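Local coordinates for protein transketolase (Campylobacter jejuni, PDB 3L84) that probably binds thiamine diphosphate, as a member of the transketolase family built as a dimer of two identical chains, at residues A363-S368 and A412-F417; L519-K524 and S543-E548; P560-F565 and N590-F595; K598-E603 and F618-S623. All coordinates share one frame; numbering follows the deposited sequence.

Contact 1. Residues A363-S368 and A412-F417; sequences ADLGPS and ATFFIF
The carbonyl oxygen of Ala-412 is gripped by two donors. Ala-363 N donates to Ala-412 O at 3.1 Å, and the hydroxyl of Ser-362 adds a weak bond. A water extends this polar side: it donates to Ala-363 O at 2.8 Å and accepts from Thr-413 OG1, also at 2.8 Å. With OG1 anti to its own backbone N (chi1 -176°), the Thr-413 hydroxyl reaches this water. Beyond the polar row the contact turns apolar. Leu-365 and Phe-414 cross at about a right angle, and the leucine presents one branch squarely to the ring: Leu-365 CD1 stands 3.5 Å from the Phe-414 centroid and 10° off the normal, a CH-pi contact over the ring centre. The other branch reaches the far end of the ring, with Leu-365 CD2 3.9 Å from Phe-414 CZ. Ser-368 brings its CB, not its hydroxyl, to 3.7 Å from Phe-414 CE1. Between these residues Asp-364 turns away and is held by the second subunit, its carboxylate accepting from Ser-185 OG and from the backbone N of Ile-186 and Glu-187 of that chain. Strands 358-362 and 408-414 are parallel neighbours, and the contact joins the loop leaving the first to the end of the second, at the C-terminal ends of these strands of the parallel sheet in the alpha/beta pyrimidine-binding domain.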
# COMPACT_ATOMS: atom_id res chain seq x y z
N ALA A 363 -14.72 -1.49 0.12
CA ALA A 363 -14.23 -0.42 -0.73
C ALA A 363 -14.82 -0.55 -2.13
O ALA A 363 -14.16 -0.98 -3.09
CB ALA A 363 -12.67 -0.41 -0.76
N ASP A 364 -16.11 -0.26 -2.24
CA ASP A 364 -16.89 -0.33 -3.46
C ASP A 364 -16.95 -1.72 -4.07
O ASP A 364 -16.98 -1.83 -5.29
CB ASP A 364 -16.43 0.65 -4.54
CG ASP A 364 -17.48 0.87 -5.65
OD1 ASP A 364 -18.66 1.07 -5.29
OD2 ASP A 364 -17.13 0.83 -6.85
N LEU A 365 -16.88 -2.77 -3.29
CA LEU A 365 -16.97 -4.14 -3.84
C LEU A 365 -17.99 -4.97 -3.08
O LEU A 365 -17.94 -6.20 -3.16
CB LEU A 365 -15.61 -4.82 -3.83
CG LEU A 365 -14.60 -4.30 -4.80
CD1 LEU A 365 -13.23 -4.95 -4.55
CD2 LEU A 365 -15.05 -4.56 -6.24
N GLY A 366 -18.94 -4.35 -2.39
CA GLY A 366 -19.92 -5.11 -1.61
C GLY A 366 -20.54 -6.31 -2.34
O GLY A 366 -20.62 -7.40 -1.76
N PRO A 367 -21.02 -6.11 -3.57
CA PRO A 367 -21.69 -7.21 -4.24
C PRO A 367 -20.77 -8.39 -4.51
O PRO A 367 -21.24 -9.52 -4.57
CB PRO A 367 -22.15 -6.56 -5.58
CG PRO A 367 -22.33 -5.13 -5.23
CD PRO A 367 -21.19 -4.84 -4.31
N SER A 368 -19.49 -8.13 -4.75
CA SER A 368 -18.49 -9.18 -5.01
C SER A 368 -17.91 -9.76 -3.73
O SER A 368 -17.61 -10.95 -3.70
CB SER A 368 -17.35 -8.63 -5.84
OG SER A 368 -17.80 -8.19 -7.10
N ALA A 412 -13.43 -4.63 4.00
CA ALA A 412 -13.49 -5.64 2.95
C ALA A 412 -13.00 -5.13 1.62
O ALA A 412 -13.32 -4.01 1.20
CB ALA A 412 -14.92 -6.22 2.81
N THR A 413 -12.26 -5.98 0.92
CA THR A 413 -11.88 -5.76 -0.47
C THR A 413 -11.41 -7.09 -1.06
O THR A 413 -11.43 -8.14 -0.38
CB THR A 413 -10.79 -4.65 -0.60
OG1 THR A 413 -10.53 -4.40 -1.99
CG2 THR A 413 -9.48 -5.01 0.12
N PHE A 414 -11.04 -7.08 -2.32
CA PHE A 414 -10.38 -8.25 -2.89
C PHE A 414 -9.03 -8.43 -2.25
O PHE A 414 -8.31 -7.46 -1.93
CB PHE A 414 -10.13 -8.06 -4.40
CG PHE A 414 -11.36 -8.04 -5.29
CD1 PHE A 414 -12.50 -8.75 -4.99
CD2 PHE A 414 -11.34 -7.31 -6.49
CE1 PHE A 414 -13.61 -8.72 -5.84
CE2 PHE A 414 -12.45 -7.32 -7.33
CZ PHE A 414 -13.56 -8.03 -7.01
N PHE A 415 -8.59 -9.68 -2.12
CA PHE A 415 -7.30 -9.96 -1.50
C PHE A 415 -6.15 -9.27 -2.24
O PHE A 415 -5.19 -8.83 -1.62
CB PHE A 415 -7.09 -11.48 -1.43
CG PHE A 415 -5.96 -11.97 -0.54
CD1 PHE A 415 -5.58 -11.29 0.61
CD2 PHE A 415 -5.34 -13.17 -0.84
CE1 PHE A 415 -4.59 -11.81 1.44
CE2 PHE A 415 -4.37 -13.69 0.00
CZ PHE A 415 -4.00 -13.00 1.11
N ILE A 416 -6.22 -9.14 -3.57
CA ILE A 416 -5.12 -8.47 -4.24
C ILE A 416 -4.99 -7.01 -3.78
O ILE A 416 -3.88 -6.46 -3.69
CB ILE A 416 -5.29 -8.55 -5.77
CG1 ILE A 416 -4.08 -7.98 -6.49
CG2 ILE A 416 -6.55 -7.86 -6.25
CD1 ILE A 416 -2.74 -8.64 -6.09
N PHE A 417 -6.08 -6.35 -3.42
CA PHE A 417 -6.09 -4.96 -2.99
C PHE A 417 -5.87 -4.80 -1.51
O PHE A 417 -5.83 -3.66 -1.00
CB PHE A 417 -7.33 -4.20 -3.52
CG PHE A 417 -7.48 -4.29 -4.97
CD1 PHE A 417 -6.34 -4.26 -5.80
CD2 PHE A 417 -8.71 -4.49 -5.53
CE1 PHE A 417 -6.44 -4.39 -7.19
CE2 PHE A 417 -8.81 -4.63 -6.95
CZ PHE A 417 -7.68 -4.60 -7.73
O HOH W 1 -11.69 -2.32 -3.38

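Contact 2. Residues L519-K524 and S543-E548; sequences LLKESK and SANELE
An outermost strand of the mixed C-terminal-domain sheet, 518-521, and the chain just after it face helix 537-549 here, with Lys-521 and Ser-523 reaching across to Ala-544, Asn-545 and Glu-548. Lys-521 spans most of the gap. Its CG is anti to the backbone N (chi1 -179°) and the chain stays extended from there, which carries the ammonium group to the helix surface. Lys-521 NZ makes a weak hydrogen bond of 2.9 Å to Asn-545 OD1 and passes 3.8 Å from Ala-544 CB. Lys-521 and Glu-548 approach tip to tip without forming a salt bridge: Lys-521 NZ lies 4.3 Å from Glu-548 OE2, a separation at which the lysine charge may still stabilise a negative carboxylate, while the lysine methylene CE comes closer to that oxygen, at 3.6 Å. The lysine leaves the strand at a classic beta bulge, where Leu-520 and Lys-521 both face Val-556 on the neighbouring strand 554-558. Beyond the bulge, Ser-523 OG is 2.8 Å from Glu-548 OE2, but its one proton could instead serve Cys-554 O, leaving the choice of acceptor open. The bend of Glu-548 at chi2 (-93°) turns its CD toward 519-524, and Glu-548 OE2 also accepts from Cys-554 N, at the start of strand 554-558.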
# COMPACT_ATOMS: atom_id res chain seq x y z
N LEU A 519 -5.94 -32.88 11.34
CA LEU A 519 -6.03 -34.02 10.42
C LEU A 519 -7.45 -34.24 9.90
O LEU A 519 -8.39 -34.34 10.68
CB LEU A 519 -5.54 -35.31 11.10
CG LEU A 519 -4.04 -35.49 11.23
CD1 LEU A 519 -3.72 -36.60 12.20
CD2 LEU A 519 -3.41 -35.78 9.86
N LEU A 520 -7.59 -34.33 8.57
CA LEU A 520 -8.83 -34.77 7.89
C LEU A 520 -8.76 -36.25 7.56
O LEU A 520 -9.80 -36.89 7.37
CB LEU A 520 -9.04 -34.01 6.55
CG LEU A 520 -9.43 -32.59 6.73
CD1 LEU A 520 -9.38 -31.89 5.39
CD2 LEU A 520 -10.82 -32.48 7.33
N LYS A 521 -7.55 -36.78 7.41
CA LYS A 521 -7.35 -38.19 7.06
C LYS A 521 -6.08 -38.61 7.73
O LYS A 521 -5.09 -37.88 7.67
CB LYS A 521 -7.26 -38.38 5.54
CG LYS A 521 -7.07 -39.80 5.06
CD LYS A 521 -7.02 -39.79 3.54
CE LYS A 521 -6.69 -41.13 2.93
NZ LYS A 521 -7.13 -41.10 1.50
N GLU A 522 -6.12 -39.76 8.40
CA GLU A 522 -4.95 -40.27 9.11
C GLU A 522 -4.80 -41.73 8.80
O GLU A 522 -5.75 -42.49 8.94
CB GLU A 522 -5.10 -40.08 10.62
CG GLU A 522 -3.85 -40.44 11.47
CD GLU A 522 -3.94 -40.06 12.93
OE1 GLU A 522 -5.06 -40.02 13.48
OE2 GLU A 522 -2.88 -39.84 13.54
N SER A 523 -3.59 -42.10 8.42
CA SER A 523 -3.28 -43.48 8.10
C SER A 523 -2.08 -43.95 8.90
O SER A 523 -1.09 -43.21 9.04
CB SER A 523 -2.98 -43.62 6.60
OG SER A 523 -4.08 -43.18 5.82
N LYS A 524 -2.15 -45.20 9.36
CA LYS A 524 -1.04 -45.82 10.05
C LYS A 524 0.17 -45.89 9.11
O LYS A 524 0.04 -46.18 7.91
CB LYS A 524 -1.44 -47.22 10.53
N SER A 543 -6.24 -36.45 -4.07
CA SER A 543 -4.93 -36.98 -4.39
C SER A 543 -4.51 -38.08 -3.40
O SER A 543 -3.94 -39.09 -3.80
CB SER A 543 -3.87 -35.89 -4.43
OG SER A 543 -4.17 -34.96 -5.47
N ALA A 544 -4.83 -37.90 -2.13
CA ALA A 544 -4.53 -38.90 -1.12
C ALA A 544 -5.32 -40.20 -1.40
O ALA A 544 -4.79 -41.29 -1.28
CB ALA A 544 -4.86 -38.37 0.26
N ASN A 545 -6.56 -40.07 -1.85
CA ASN A 545 -7.38 -41.25 -2.22
C ASN A 545 -6.72 -41.99 -3.39
O ASN A 545 -6.65 -43.21 -3.40
CB ASN A 545 -8.80 -40.82 -2.63
CG ASN A 545 -9.67 -40.46 -1.47
OD1 ASN A 545 -9.39 -40.85 -0.33
ND2 ASN A 545 -10.73 -39.67 -1.73
N GLU A 546 -6.23 -41.26 -4.38
CA GLU A 546 -5.53 -41.88 -5.49
C GLU A 546 -4.22 -42.55 -5.04
O GLU A 546 -3.93 -43.68 -5.45
CB GLU A 546 -5.28 -40.87 -6.62
CG GLU A 546 -4.56 -41.44 -7.85
CD GLU A 546 -5.35 -42.53 -8.57
OE1 GLU A 546 -6.60 -42.54 -8.42
OE2 GLU A 546 -4.73 -43.36 -9.28
N LEU A 547 -3.45 -41.88 -4.19
CA LEU A 547 -2.20 -42.43 -3.67
C LEU A 547 -2.49 -43.71 -2.87
O LEU A 547 -1.78 -44.69 -3.03
CB LEU A 547 -1.44 -41.39 -2.82
CG LEU A 547 -0.70 -40.27 -3.56
CD1 LEU A 547 -0.46 -39.09 -2.65
CD2 LEU A 547 0.61 -40.75 -4.15
N GLU A 548 -3.55 -43.72 -2.07
CA GLU A 548 -3.95 -44.91 -1.31
C GLU A 548 -4.34 -46.06 -2.27
O GLU A 548 -3.97 -47.21 -2.03
CB GLU A 548 -5.09 -44.57 -0.35
CG GLU A 548 -4.69 -43.66 0.79
CD GLU A 548 -4.26 -44.35 2.08
OE1 GLU A 548 -4.14 -45.61 2.11
OE2 GLU A 548 -4.05 -43.62 3.07

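Contact 3. Residues P560-F565 and N590-F595; sequences PCFELF and NELYKF
Phe-562, Phe-565 and Phe-595 form the tightly packed part of this contact, an aromatic cluster in which Phe-595 meets both of the others. Its edge points at the face of Phe-562 in an offset edge-to-face pair, planes at 65°, with Phe-595 CE2 3.7 Å from Phe-562 CE1. Phe-565 and Phe-595 slide past each other in opposite directions; their rings are oblique, planes at 39°, with Phe-565 CD2 3.6 Å above the Phe-595 plane, over its centre. Lys-594 CG covers the opposite face of Phe-595, 4.1 Å above it. Glu-591 O comes to 3.4 Å from Phe-562 CE1, and Glu-591 CG makes a CH-pi contact over the other face of Phe-562, 4.2 Å from the centroid. CG of Phe-562, anti to the backbone N (chi1 -176°), starts the side chain toward 590-595. The cluster thus joins the start of helix 562-566, where Cys-561 holds the N-cap position, to the loop between strands 580-584 and 598-600 in the C-terminal domain. Elsewhere the fit is looser: Leu-592 CD2 is 4.2 Å from Phe-562 CD1, near that ring's plane, and Lys-594 CD is 4.3 Å from Phe-562 CZ. The polar ends turn away, Lys-594 NZ to a salt bridge with Glu-566 and the Glu-591 carboxylate to Ser-460 and Arg-463. Asn-590 of the second subunit also packs on Phe-562.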
# COMPACT_ATOMS: atom_id res chain seq x y z
N PRO A 560 -6.14 -24.15 8.11
CA PRO A 560 -6.81 -22.88 7.96
C PRO A 560 -6.04 -21.71 8.54
O PRO A 560 -6.32 -20.58 8.15
CB PRO A 560 -8.15 -23.12 8.69
CG PRO A 560 -7.88 -24.23 9.63
CD PRO A 560 -6.95 -25.13 8.87
N CYS A 561 -5.12 -21.92 9.48
CA CYS A 561 -4.37 -20.80 10.04
C CYS A 561 -2.93 -21.20 10.39
O CYS A 561 -2.67 -21.84 11.40
CB CYS A 561 -5.10 -20.20 11.23
SG CYS A 561 -4.26 -18.73 11.87
N PHE A 562 -1.99 -20.77 9.56
CA PHE A 562 -0.54 -21.02 9.76
C PHE A 562 -0.06 -20.51 11.12
O PHE A 562 0.66 -21.23 11.84
CB PHE A 562 0.21 -20.35 8.60
CG PHE A 562 1.70 -20.56 8.54
CD1 PHE A 562 2.25 -21.49 7.68
CD2 PHE A 562 2.55 -19.80 9.27
CE1 PHE A 562 3.63 -21.65 7.58
CE2 PHE A 562 3.95 -19.98 9.18
CZ PHE A 562 4.45 -20.93 8.36
N GLU A 563 -0.46 -19.30 11.50
CA GLU A 563 0.03 -18.70 12.74
C GLU A 563 -0.39 -19.50 13.97
O GLU A 563 0.38 -19.65 14.91
CB GLU A 563 -0.46 -17.26 12.87
CG GLU A 563 0.04 -16.37 11.76
CD GLU A 563 -0.91 -16.19 10.57
OE1 GLU A 563 -1.80 -17.04 10.32
OE2 GLU A 563 -0.82 -15.11 9.94
N LEU A 564 -1.61 -20.03 13.97
CA LEU A 564 -2.03 -20.86 15.08
C LEU A 564 -1.29 -22.17 15.08
O LEU A 564 -0.95 -22.68 16.15
CB LEU A 564 -3.55 -21.13 15.07
CG LEU A 564 -4.43 -19.96 15.40
CD1 LEU A 564 -5.91 -20.35 15.22
CD2 LEU A 564 -4.15 -19.42 16.77
N PHE A 565 -1.01 -22.73 13.92
CA PHE A 565 -0.26 -23.99 13.86
C PHE A 565 1.14 -23.83 14.46
O PHE A 565 1.66 -24.74 15.14
CB PHE A 565 -0.22 -24.55 12.42
CG PHE A 565 0.29 -25.94 12.31
CD1 PHE A 565 -0.00 -26.91 13.25
CD2 PHE A 565 1.01 -26.30 11.18
CE1 PHE A 565 0.47 -28.19 13.11
CE2 PHE A 565 1.46 -27.60 11.03
CZ PHE A 565 1.21 -28.55 11.99
N ASN A 590 6.52 -19.88 0.36
CA ASN A 590 7.70 -20.53 0.82
C ASN A 590 7.74 -20.70 2.32
O ASN A 590 8.47 -21.54 2.82
CB ASN A 590 8.98 -19.79 0.37
CG ASN A 590 9.37 -20.05 -1.08
OD1 ASN A 590 9.98 -19.17 -1.73
ND2 ASN A 590 9.11 -21.23 -1.56
N GLU A 591 6.95 -19.93 3.08
CA GLU A 591 6.85 -20.17 4.50
C GLU A 591 6.38 -21.58 4.84
O GLU A 591 6.62 -22.06 5.95
CB GLU A 591 5.96 -19.11 5.17
CG GLU A 591 4.48 -19.13 4.77
CD GLU A 591 4.11 -18.35 3.53
OE1 GLU A 591 4.99 -17.88 2.79
OE2 GLU A 591 2.90 -18.22 3.28
N LEU A 592 5.70 -22.24 3.91
CA LEU A 592 5.28 -23.62 4.13
C LEU A 592 6.44 -24.57 4.36
O LEU A 592 6.22 -25.61 4.98
CB LEU A 592 4.42 -24.10 2.99
CG LEU A 592 3.02 -23.52 2.81
CD1 LEU A 592 2.27 -24.25 1.70
CD2 LEU A 592 2.24 -23.61 4.05
N TYR A 593 7.64 -24.21 3.94
CA TYR A 593 8.79 -25.07 4.25
C TYR A 593 9.11 -25.15 5.73
O TYR A 593 9.85 -26.03 6.13
CB TYR A 593 10.02 -24.58 3.47
CG TYR A 593 10.05 -24.90 1.98
CD1 TYR A 593 10.28 -26.22 1.55
CD2 TYR A 593 9.82 -23.95 1.04
CE1 TYR A 593 10.33 -26.52 0.19
CE2 TYR A 593 9.87 -24.26 -0.32
CZ TYR A 593 10.15 -25.54 -0.73
OH TYR A 593 10.18 -25.82 -2.08
N LYS A 594 8.53 -24.31 6.59
CA LYS A 594 8.63 -24.49 8.03
C LYS A 594 8.09 -25.87 8.42
O LYS A 594 8.62 -26.50 9.34
CB LYS A 594 7.93 -23.37 8.76
CG LYS A 594 8.04 -23.46 10.24
CD LYS A 594 7.57 -22.21 10.95
CE LYS A 594 7.68 -22.40 12.47
NZ LYS A 594 7.54 -21.10 13.21
N PHE A 595 7.05 -26.34 7.74
CA PHE A 595 6.36 -27.58 8.09
C PHE A 595 6.47 -28.66 7.05
O PHE A 595 6.22 -29.82 7.38
CB PHE A 595 4.88 -27.30 8.37
CG PHE A 595 4.66 -26.34 9.46
CD1 PHE A 595 5.01 -26.68 10.75
CD2 PHE A 595 4.07 -25.11 9.23
CE1 PHE A 595 4.83 -25.79 11.79
CE2 PHE A 595 3.88 -24.21 10.29
CZ PHE A 595 4.27 -24.59 11.55

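Contact 4. Residues K598-E603 and F618-S623; sequences KVYGIE and FGFSVS
Tyr-600 and Phe-620 meet edge to face, with planes at 79° and centroids 5.8 Å apart; the tyrosine presents its edge to the phenylalanine face while the two side chains slide past each other in opposite directions. This placement takes the phenol to the backbone of 618-623, where Tyr-600 OH donates to Gly-619 O at 2.6 Å. The acceptor lies at the edge of the tyrosine ring, near its plane, and the donor lies 25° out of the Gly-619 carbonyl plane, at a C=O...O angle of 122°. Ile-602 is set at about a right angle to both phenylalanines and gives each a different branch. With CG1 anti to the carbonyl carbon and CG2 anti to the backbone N, Ile-602 CG1 approaches the edge of Phe-620, 3.7 Å from CE2, and Ile-602 CG2 lies 3.8 Å from Phe-618 CD1. One water bridges the two segments, donating to Gly-601 O and to Phe-618 O, each at 2.7 Å. Helix 622-629 covers more of Tyr-600, with Phe-628 in another edge-to-face pair. At its centre the contact holds a Schellman motif: Gly-619, at positive phi, is the C-prime residue, and bonds from Phe-620 N to Phe-615 O and Gly-619 N to Glu-616 O end helix 611-617 beside strand 598-600, an outermost strand of the C-terminal-domain sheet.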
# COMPACT_ATOMS: atom_id res chain seq x y z
N LYS A 598 8.38 -30.48 0.85
CA LYS A 598 8.19 -30.01 -0.50
C LYS A 598 6.99 -29.07 -0.52
O LYS A 598 6.06 -29.27 0.25
CB LYS A 598 7.91 -31.15 -1.48
CG LYS A 598 9.03 -32.18 -1.62
CD LYS A 598 8.67 -33.24 -2.65
CE LYS A 598 9.79 -34.21 -2.78
NZ LYS A 598 9.42 -35.22 -3.85
N VAL A 599 6.99 -28.09 -1.42
CA VAL A 599 5.90 -27.16 -1.57
C VAL A 599 5.49 -27.09 -3.03
O VAL A 599 6.34 -26.86 -3.89
CB VAL A 599 6.28 -25.77 -1.04
CG1 VAL A 599 5.19 -24.74 -1.31
CG2 VAL A 599 6.62 -25.83 0.45
N TYR A 600 4.20 -27.31 -3.27
CA TYR A 600 3.57 -27.30 -4.56
C TYR A 600 2.67 -26.08 -4.62
O TYR A 600 1.55 -26.09 -4.15
CB TYR A 600 2.75 -28.58 -4.73
CG TYR A 600 2.30 -28.91 -6.14
CD1 TYR A 600 3.14 -29.57 -7.01
CD2 TYR A 600 1.04 -28.58 -6.59
CE1 TYR A 600 2.73 -29.92 -8.27
CE2 TYR A 600 0.63 -28.93 -7.85
CZ TYR A 600 1.49 -29.60 -8.68
OH TYR A 600 1.14 -29.98 -9.97
N GLY A 601 3.24 -25.01 -5.19
CA GLY A 601 2.60 -23.71 -5.20
C GLY A 601 2.65 -23.08 -6.56
O GLY A 601 2.73 -23.77 -7.59
N ILE A 602 2.66 -21.75 -6.58
CA ILE A 602 2.77 -20.97 -7.80
C ILE A 602 3.94 -20.01 -7.63
O ILE A 602 3.94 -19.25 -6.65
CB ILE A 602 1.46 -20.20 -8.07
CG1 ILE A 602 0.26 -21.11 -8.08
CG2 ILE A 602 1.58 -19.37 -9.38
CD1 ILE A 602 -1.07 -20.32 -8.13
N GLU A 603 4.83 -19.98 -8.58
CA GLU A 603 6.06 -19.15 -8.47
C GLU A 603 6.02 -17.95 -9.39
O GLU A 603 6.91 -17.08 -9.29
CB GLU A 603 7.28 -20.01 -8.74
CG GLU A 603 7.50 -21.04 -7.67
CD GLU A 603 8.76 -21.84 -7.93
OE1 GLU A 603 9.81 -21.50 -7.33
OE2 GLU A 603 8.70 -22.78 -8.76
N PHE A 618 -1.61 -24.14 -13.94
CA PHE A 618 -0.70 -24.02 -12.82
C PHE A 618 -0.52 -25.31 -12.03
O PHE A 618 0.18 -25.33 -11.01
CB PHE A 618 -1.11 -22.80 -11.95
CG PHE A 618 -0.71 -21.51 -12.60
CD1 PHE A 618 0.61 -21.12 -12.58
CD2 PHE A 618 -1.62 -20.75 -13.29
CE1 PHE A 618 0.98 -19.97 -13.26
CE2 PHE A 618 -1.27 -19.59 -13.95
CZ PHE A 618 0.02 -19.19 -13.92
N GLY A 619 -1.08 -26.41 -12.55
CA GLY A 619 -0.76 -27.72 -12.01
C GLY A 619 -1.68 -28.27 -10.97
O GLY A 619 -1.38 -29.30 -10.38
N PHE A 620 -2.81 -27.63 -10.73
CA PHE A 620 -3.73 -28.03 -9.65
C PHE A 620 -4.73 -29.03 -10.15
O PHE A 620 -5.88 -28.72 -10.41
CB PHE A 620 -4.34 -26.80 -8.96
CG PHE A 620 -3.30 -25.97 -8.27
CD1 PHE A 620 -2.86 -26.31 -7.00
CD2 PHE A 620 -2.69 -24.91 -8.91
CE1 PHE A 620 -1.85 -25.60 -6.39
CE2 PHE A 620 -1.67 -24.22 -8.30
CZ PHE A 620 -1.23 -24.56 -7.03
N SER A 621 -4.23 -30.25 -10.35
CA SER A 621 -5.05 -31.42 -10.71
C SER A 621 -4.52 -32.61 -9.94
O SER A 621 -3.35 -32.65 -9.56
CB SER A 621 -4.99 -31.73 -12.21
OG SER A 621 -3.74 -32.31 -12.54
N VAL A 622 -5.38 -33.60 -9.76
CA VAL A 622 -4.97 -34.81 -9.06
C VAL A 622 -3.79 -35.47 -9.79
O VAL A 622 -2.80 -35.89 -9.18
CB VAL A 622 -6.16 -35.78 -8.89
CG1 VAL A 622 -5.68 -37.18 -8.39
CG2 VAL A 622 -7.16 -35.17 -7.95
N SER A 623 -3.89 -35.63 -11.10
CA SER A 623 -2.85 -36.36 -11.83
C SER A 623 -1.50 -35.66 -11.67
O SER A 623 -0.48 -36.32 -11.46
CB SER A 623 -3.21 -36.49 -13.31
OG SER A 623 -4.32 -37.36 -13.48
O HOH W 2 2.05 -23.48 -10.23

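The four contacts follow one another along the chain, each closing before a later one opens. Contact 1 belongs to the parallel sheet of the pyrimidine-binding domain, whereas contacts 2, 3 and 4 lie in the C-terminal domain, with centres 17 to 20 Å apart. Contact 1 stays separate: its nearest atoms to contact 3 are about 9 Å away. Contacts 2 and 4 involve the two outermost strands of the mixed sheet, 518-521 and 598-600, and touch where Ser-543 packs on Val-622. Contact 4 also meets contact 3, through Val-599 on Leu-592 and Tyr-593. Contacts 1 and 3 both reach the second subunit, so both domains take part in the dimer.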